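Methyltransferase FkbM (Methylobacillus flagellatus KT, PDB 2PY6) probably transfers methyl groups, as a member of the FkbM methyltransferase family with a Rossmann-like domain, though its substrate is not established. Local coordinates at residues V208-L222 and R395-Y409. Numbering follows the deposited sequence.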
loop_
_atom_site.group_PDB
_atom_site.type_symbol
_atom_site.label_atom_id
_atom_site.label_comp_id
_atom_site.label_asym_id
_atom_site.label_seq_id
_atom_site.Cartn_x
_atom_site.Cartn_y
_atom_site.Cartn_z
ATOM N N VAL A 208 19.814 -0.233 -25.193
ATOM C CA VAL A 208 19.149 0.704 -26.102
ATOM C C VAL A 208 17.760 1.227 -25.665
ATOM O O VAL A 208 17.275 2.193 -26.215
ATOM C CB VAL A 208 18.985 0.058 -27.513
ATOM C CG1 VAL A 208 20.345 -0.301 -28.102
ATOM C CG2 VAL A 208 18.051 -1.191 -27.481
ATOM N N GLU A 209 17.128 0.558 -24.713
ATOM C CA GLU A 209 15.776 0.877 -24.312
ATOM C C GLU A 209 15.546 2.336 -23.880
ATOM O O GLU A 209 16.406 2.987 -23.312
ATOM C CB GLU A 209 15.323 -0.036 -23.168
ATOM C CG GLU A 209 15.809 0.399 -21.778
ATOM C CD GLU A 209 15.369 -0.520 -20.643
ATOM O OE1 GLU A 209 16.007 -1.531 -20.463
ATOM O OE2 GLU A 209 14.413 -0.205 -19.909
ATOM N N ARG A 210 14.330 2.797 -24.136
ATOM C CA ARG A 210 13.859 4.099 -23.725
ATOM C C ARG A 210 12.674 3.828 -22.828
ATOM O O ARG A 210 12.174 2.696 -22.808
ATOM C CB ARG A 210 13.528 4.926 -24.962
ATOM C CG ARG A 210 14.792 5.053 -25.855
ATOM C CD ARG A 210 15.023 6.371 -26.518
ATOM N NE ARG A 210 14.628 7.468 -25.643
ATOM C CZ ARG A 210 13.674 8.340 -25.902
ATOM N NH1 ARG A 210 13.100 8.420 -27.108
ATOM N NH2 ARG A 210 13.347 9.225 -24.981
ATOM N N PRO A 211 12.270 4.811 -22.005
ATOM C CA PRO A 211 11.113 4.565 -21.153
ATOM C C PRO A 211 9.798 4.334 -21.913
ATOM O O PRO A 211 9.608 4.821 -23.056
ATOM C CB PRO A 211 10.993 5.866 -20.340
ATOM C CG PRO A 211 12.325 6.492 -20.408
ATOM C CD PRO A 211 12.820 6.151 -21.783
ATOM N N TYR A 212 8.920 3.565 -21.286
ATOM C CA TYR A 212 7.551 3.317 -21.775
ATOM C C TYR A 212 6.825 4.634 -22.036
ATOM O O TYR A 212 6.166 4.793 -23.082
ATOM C CB TYR A 212 6.812 2.381 -20.789
ATOM C CG TYR A 212 5.384 2.091 -21.174
ATOM C CD1 TYR A 212 5.086 1.254 -22.241
ATOM C CD2 TYR A 212 4.336 2.668 -20.472
ATOM C CE1 TYR A 212 3.750 0.995 -22.608
ATOM C CE2 TYR A 212 3.002 2.422 -20.825
ATOM C CZ TYR A 212 2.727 1.580 -21.893
ATOM O OH TYR A 212 1.421 1.325 -22.227
ATOM N N SER A 213 7.020 5.600 -21.146
ATOM C CA SER A 213 6.431 6.962 -21.264
ATOM C C SER A 213 6.777 7.760 -22.525
ATOM O O SER A 213 6.144 8.767 -22.829
ATOM C CB SER A 213 6.829 7.817 -20.060
ATOM O OG SER A 213 8.224 8.106 -20.053
ATOM N N THR A 214 7.784 7.324 -23.265
ATOM C CA THR A 214 8.205 8.000 -24.471
ATOM C C THR A 214 7.720 7.317 -25.743
ATOM O O THR A 214 8.013 7.784 -26.842
ATOM C CB THR A 214 9.775 8.109 -24.478
ATOM O OG1 THR A 214 10.374 6.815 -24.602
ATOM C CG2 THR A 214 10.239 8.747 -23.220
ATOM N N LEU A 215 6.966 6.220 -25.596
ATOM C CA LEU A 215 6.466 5.494 -26.752
ATOM C C LEU A 215 5.572 6.400 -27.592
ATOM O O LEU A 215 4.719 7.044 -27.041
ATOM C CB LEU A 215 5.677 4.260 -26.269
ATOM C CG LEU A 215 5.086 3.243 -27.249
ATOM C CD1 LEU A 215 6.110 2.510 -28.100
ATOM C CD2 LEU A 215 4.317 2.258 -26.406
ATOM N N TYR A 216 5.837 6.440 -28.897
ATOM C CA TYR A 216 5.103 7.150 -29.962
ATOM C C TYR A 216 5.299 8.639 -30.044
ATOM O O TYR A 216 5.479 9.151 -31.136
ATOM C CB TYR A 216 3.571 6.906 -29.926
ATOM C CG TYR A 216 3.147 5.472 -29.752
ATOM C CD1 TYR A 216 3.596 4.467 -30.616
ATOM C CD2 TYR A 216 2.238 5.124 -28.769
ATOM C CE1 TYR A 216 3.169 3.144 -30.462
ATOM C CE2 TYR A 216 1.835 3.795 -28.595
ATOM C CZ TYR A 216 2.292 2.819 -29.432
ATOM O OH TYR A 216 1.876 1.506 -29.225
ATOM N N PHE A 217 5.211 9.322 -28.888
ATOM C CA PHE A 217 5.169 10.775 -28.812
ATOM C C PHE A 217 6.474 11.457 -28.447
ATOM O O PHE A 217 6.624 12.639 -28.754
ATOM C CB PHE A 217 4.053 11.180 -27.844
ATOM C CG PHE A 217 2.688 10.681 -28.274
ATOM C CD1 PHE A 217 2.045 11.246 -29.376
ATOM C CD2 PHE A 217 2.087 9.617 -27.628
ATOM C CE1 PHE A 217 0.808 10.765 -29.828
ATOM C CE2 PHE A 217 0.851 9.126 -28.059
ATOM C CZ PHE A 217 0.208 9.714 -29.164
ATOM N N ARG A 218 7.401 10.706 -27.811
ATOM C CA ARG A 218 8.707 11.211 -27.382
ATOM C C ARG A 218 9.834 10.360 -27.878
ATOM O O ARG A 218 10.818 10.251 -27.175
ATOM C CB ARG A 218 8.740 11.397 -25.829
ATOM C CG ARG A 218 7.529 12.210 -25.478
ATOM C CD ARG A 218 7.291 12.834 -24.168
ATOM N NE ARG A 218 6.772 11.918 -23.222
ATOM C CZ ARG A 218 6.137 12.230 -22.099
ATOM N NH1 ARG A 218 5.881 13.467 -21.706
ATOM N NH2 ARG A 218 5.726 11.237 -21.350
ATOM N N SER A 219 9.752 9.866 -29.129
ATOM C CA SER A 219 10.776 8.965 -29.687
ATOM C C SER A 219 12.113 9.594 -30.073
ATOM O O SER A 219 13.093 8.876 -30.297
ATOM C CB SER A 219 10.248 8.269 -30.946
ATOM O OG SER A 219 10.144 9.153 -32.055
ATOM N N GLY A 220 12.148 10.923 -30.173
ATOM C CA GLY A 220 13.305 11.622 -30.676
ATOM C C GLY A 220 13.315 11.709 -32.210
ATOM O O GLY A 220 14.283 12.178 -32.787
ATOM N N LEU A 221 12.242 11.293 -32.873
ATOM C CA LEU A 221 12.223 11.236 -34.341
ATOM C C LEU A 221 11.112 11.990 -35.038
ATOM O O LEU A 221 11.303 12.413 -36.188
ATOM C CB LEU A 221 12.165 9.748 -34.805
ATOM C CG LEU A 221 13.376 8.876 -34.504
ATOM C CD1 LEU A 221 13.064 7.400 -34.738
ATOM C CD2 LEU A 221 14.589 9.328 -35.266
ATOM N N LEU A 222 9.972 12.148 -34.359
ATOM C CA LEU A 222 8.774 12.803 -34.908
ATOM C C LEU A 222 8.458 14.194 -34.372
ATOM O O LEU A 222 8.648 14.480 -33.213
ATOM C CB LEU A 222 7.551 11.931 -34.647
ATOM C CG LEU A 222 7.580 10.482 -35.174
ATOM C CD1 LEU A 222 6.276 9.859 -34.834
ATOM C CD2 LEU A 222 7.844 10.352 -36.681
ATOM N N ARG A 395 12.778 2.391 -32.246
ATOM C CA ARG A 395 13.129 2.523 -30.816
ATOM C C ARG A 395 12.489 1.369 -30.049
ATOM O O ARG A 395 11.457 0.862 -30.456
ATOM C CB ARG A 395 12.635 3.841 -30.191
ATOM C CG ARG A 395 13.272 5.106 -30.731
ATOM C CD ARG A 395 14.757 5.241 -30.400
ATOM N NE ARG A 395 15.332 6.420 -31.060
ATOM C CZ ARG A 395 15.962 6.451 -32.234
ATOM N NH1 ARG A 395 16.159 5.376 -32.973
ATOM N NH2 ARG A 395 16.418 7.598 -32.680
ATOM N N HIS A 396 13.101 1.000 -28.920
ATOM C CA HIS A 396 12.573 -0.021 -28.052
ATOM C C HIS A 396 12.181 0.665 -26.752
ATOM O O HIS A 396 13.023 1.268 -26.124
ATOM C CB HIS A 396 13.589 -1.120 -27.796
ATOM C CG HIS A 396 13.040 -2.197 -26.926
ATOM N ND1 HIS A 396 12.190 -3.166 -27.409
ATOM C CD2 HIS A 396 13.118 -2.397 -25.592
ATOM C CE1 HIS A 396 11.806 -3.947 -26.417
ATOM N NE2 HIS A 396 12.348 -3.500 -25.303
ATOM N N HIS A 397 10.920 0.536 -26.331
ATOM C CA HIS A 397 10.402 1.321 -25.201
ATOM C C HIS A 397 9.992 0.655 -23.857
ATOM O O HIS A 397 9.231 1.263 -23.096
ATOM C CB HIS A 397 9.210 2.135 -25.661
ATOM C CG HIS A 397 9.503 3.125 -26.725
ATOM N ND1 HIS A 397 9.832 4.434 -26.450
ATOM C CD2 HIS A 397 9.474 3.018 -28.079
ATOM C CE1 HIS A 397 10.009 5.091 -27.590
ATOM N NE2 HIS A 397 9.777 4.261 -28.592
ATOM N N THR A 398 10.452 -0.555 -23.569
ATOM C CA THR A 398 10.248 -1.150 -22.249
ATOM C C THR A 398 11.555 -1.830 -21.828
ATOM O O THR A 398 12.439 -2.025 -22.653
ATOM C CB THR A 398 9.092 -2.232 -22.202
ATOM O OG1 THR A 398 9.421 -3.356 -23.033
ATOM C CG2 THR A 398 7.749 -1.662 -22.610
ATOM N N PRO A 399 11.695 -2.160 -20.533
ATOM C CA PRO A 399 12.808 -3.010 -20.100
ATOM C C PRO A 399 12.611 -4.490 -20.483
ATOM O O PRO A 399 13.449 -5.295 -20.150
ATOM C CB PRO A 399 12.790 -2.907 -18.570
ATOM C CG PRO A 399 11.704 -1.957 -18.234
ATOM C CD PRO A 399 10.853 -1.723 -19.404
ATOM N N ASP A 400 11.521 -4.846 -21.175
ATOM C CA ASP A 400 11.259 -6.233 -21.521
ATOM C C ASP A 400 11.153 -6.322 -23.044
ATOM O O ASP A 400 11.658 -5.445 -23.741
ATOM C CB ASP A 400 10.006 -6.713 -20.763
ATOM C CG ASP A 400 9.999 -8.227 -20.553
ATOM O OD1 ASP A 400 10.449 -8.954 -21.471
ATOM O OD2 ASP A 400 9.536 -8.694 -19.495
ATOM N N ARG A 401 10.513 -7.355 -23.580
ATOM C CA ARG A 401 10.467 -7.541 -25.043
ATOM C C ARG A 401 9.339 -6.811 -25.750
ATOM O O ARG A 401 9.276 -6.761 -26.974
ATOM C CB ARG A 401 10.558 -9.041 -25.411
ATOM C CG ARG A 401 9.582 -9.974 -24.774
ATOM C CD ARG A 401 9.967 -11.421 -24.999
ATOM N NE ARG A 401 9.807 -11.842 -26.384
ATOM C CZ ARG A 401 10.046 -13.074 -26.822
ATOM N NH1 ARG A 401 10.456 -14.015 -25.988
ATOM N NH2 ARG A 401 9.853 -13.359 -28.102
ATOM N N TRP A 402 8.519 -6.115 -24.980
ATOM C CA TRP A 402 7.387 -5.389 -25.525
ATOM C C TRP A 402 7.782 -3.979 -25.972
ATOM O O TRP A 402 8.675 -3.358 -25.419
ATOM C CB TRP A 402 6.294 -5.233 -24.457
ATOM C CG TRP A 402 6.234 -6.364 -23.461
ATOM C CD1 TRP A 402 6.347 -6.268 -22.091
ATOM C CD2 TRP A 402 6.140 -7.766 -23.757
ATOM N NE1 TRP A 402 6.267 -7.516 -21.525
ATOM C CE2 TRP A 402 6.150 -8.453 -22.522
ATOM C CE3 TRP A 402 6.028 -8.502 -24.943
ATOM C CZ2 TRP A 402 6.053 -9.837 -22.442
ATOM C CZ3 TRP A 402 5.922 -9.881 -24.860
ATOM C CH2 TRP A 402 5.944 -10.532 -23.620
ATOM N N ASP A 403 7.056 -3.508 -26.969
ATOM C CA ASP A 403 7.090 -2.164 -27.489
ATOM C C ASP A 403 8.341 -1.699 -28.204
ATOM O O ASP A 403 8.807 -0.579 -28.012
ATOM C CB ASP A 403 6.595 -1.155 -26.434
ATOM C CG ASP A 403 5.144 -1.439 -25.984
ATOM O OD1 ASP A 403 4.210 -1.494 -26.851
ATOM O OD2 ASP A 403 4.957 -1.548 -24.757
ATOM N N THR A 404 8.835 -2.587 -29.053
ATOM C CA THR A 404 9.774 -2.234 -30.069
ATOM C C THR A 404 8.828 -1.587 -31.092
ATOM O O THR A 404 7.802 -2.151 -31.410
ATOM C CB THR A 404 10.459 -3.489 -30.646
ATOM O OG1 THR A 404 11.148 -4.160 -29.592
ATOM C CG2 THR A 404 11.429 -3.116 -31.711
ATOM N N CYS A 405 9.134 -0.381 -31.548
ATOM C CA CYS A 405 8.268 0.354 -32.418
ATOM C C CYS A 405 8.996 0.956 -33.604
ATOM O O CYS A 405 10.022 1.588 -33.438
ATOM C CB CYS A 405 7.662 1.504 -31.588
ATOM S SG CYS A 405 6.371 2.429 -32.420
ATOM N N LEU A 406 8.435 0.791 -34.794
ATOM C CA LEU A 406 8.962 1.384 -36.023
ATOM C C LEU A 406 8.368 2.758 -36.169
ATOM O O LEU A 406 7.203 2.946 -35.855
ATOM C CB LEU A 406 8.535 0.590 -37.246
ATOM C CG LEU A 406 9.260 -0.724 -37.519
ATOM C CD1 LEU A 406 8.409 -1.732 -38.243
ATOM C CD2 LEU A 406 10.579 -0.408 -38.258
ATOM N N TYR A 407 9.181 3.705 -36.632
ATOM C CA TYR A 407 8.733 5.057 -36.948
ATOM C C TYR A 407 9.012 5.336 -38.411
ATOM O O TYR A 407 10.073 4.986 -38.918
ATOM C CB TYR A 407 9.452 6.077 -36.096
ATOM C CG TYR A 407 9.133 5.899 -34.637
ATOM C CD1 TYR A 407 8.029 6.535 -34.083
ATOM C CD2 TYR A 407 9.882 5.056 -33.829
ATOM C CE1 TYR A 407 7.715 6.372 -32.764
ATOM C CE2 TYR A 407 9.564 4.889 -32.493
ATOM C CZ TYR A 407 8.472 5.535 -31.973
ATOM O OH TYR A 407 8.139 5.430 -30.635
ATOM N N PHE A 408 8.024 5.914 -39.079
ATOM C CA PHE A 408 8.122 6.297 -40.479
ATOM C C PHE A 408 7.716 7.763 -40.534
ATOM O O PHE A 408 6.648 8.154 -40.027
ATOM C CB PHE A 408 7.148 5.508 -41.341
ATOM C CG PHE A 408 7.424 4.037 -41.389
ATOM C CD1 PHE A 408 6.937 3.196 -40.397
ATOM C CD2 PHE A 408 8.112 3.483 -42.459
ATOM C CE1 PHE A 408 7.162 1.822 -40.457
ATOM C CE2 PHE A 408 8.353 2.118 -42.507
ATOM C CZ PHE A 408 7.888 1.296 -41.504
ATOM N N TYR A 409 8.543 8.567 -41.172
ATOM C CA TYR A 409 8.268 9.979 -41.287
ATOM C C TYR A 409 8.931 10.536 -42.532
ATOM O O TYR A 409 9.475 9.812 -43.406
ATOM C CB TYR A 409 8.808 10.688 -40.016
ATOM C CG TYR A 409 10.282 10.448 -39.803
ATOM C CD1 TYR A 409 10.741 9.319 -39.116
ATOM C CD2 TYR A 409 11.224 11.328 -40.286
ATOM C CE1 TYR A 409 12.088 9.087 -38.947
ATOM C CE2 TYR A 409 12.599 11.098 -40.096
ATOM C CZ TYR A 409 13.008 9.990 -39.426
ATOM O OH TYR A 409 14.351 9.776 -39.244
ATOM O OXT TYR A 409 8.980 11.768 -42.619
HETATM O O HOH W 1 15.782 1.927 -28.736
HETATM O O HOH W 2 15.552 8.745 -28.750
#
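His397 ND1 points into the 3-10 turn at 212-214 and gives a hydrogen bond to Thr214 OG1 (3.1 Å), which lies in the imidazole plane; a second, weak one goes to Pro211 O. The Thr214 hydroxyl in turn donates to Pro211 O, which also accepts from Thr214 N. Beside this, Arg210 N bonds to His396 O at 2.8 Å, and one water bridges Val208 O and His396 N. Tyr407 OH accepts from Tyr216 N (3.1 Å, 152° at the hydrogen) and weakly from His397 NE2.

Aliphatic carbons pack over one face each of His397, Tyr407 and the Arg395 guanidinium. Leu215 CA sits 3.7 Å from the centroid of the His397 ring, a CH-pi contact; with CG anti to the backbone N (chi1 -177°), the Leu215 side chain also brings CD1 within 3.4 Å of His397 CD2. Ser219 CB makes a CH-pi contact with Tyr407, 3.8 Å from the ring centroid, while Leu222 CD1 meets that ring's edge. Leu221 CD1 lies over the Arg395 guanidinium, whose NH2 is salt-bridged to Asp183. Cys405 SG makes a sulfur-aromatic contact at the Tyr216 ring edge, 3.8 Å from CE1.

The loop after helix 203-208 thus lies across the antiparallel C-terminal strand pair that extends the Rossmann-like sheet. Partners at both nitrogens and Leu215 over one face probably restrict rotation of the buried His397 ring; were both N-H groups present at once, the imidazole would be positively charged.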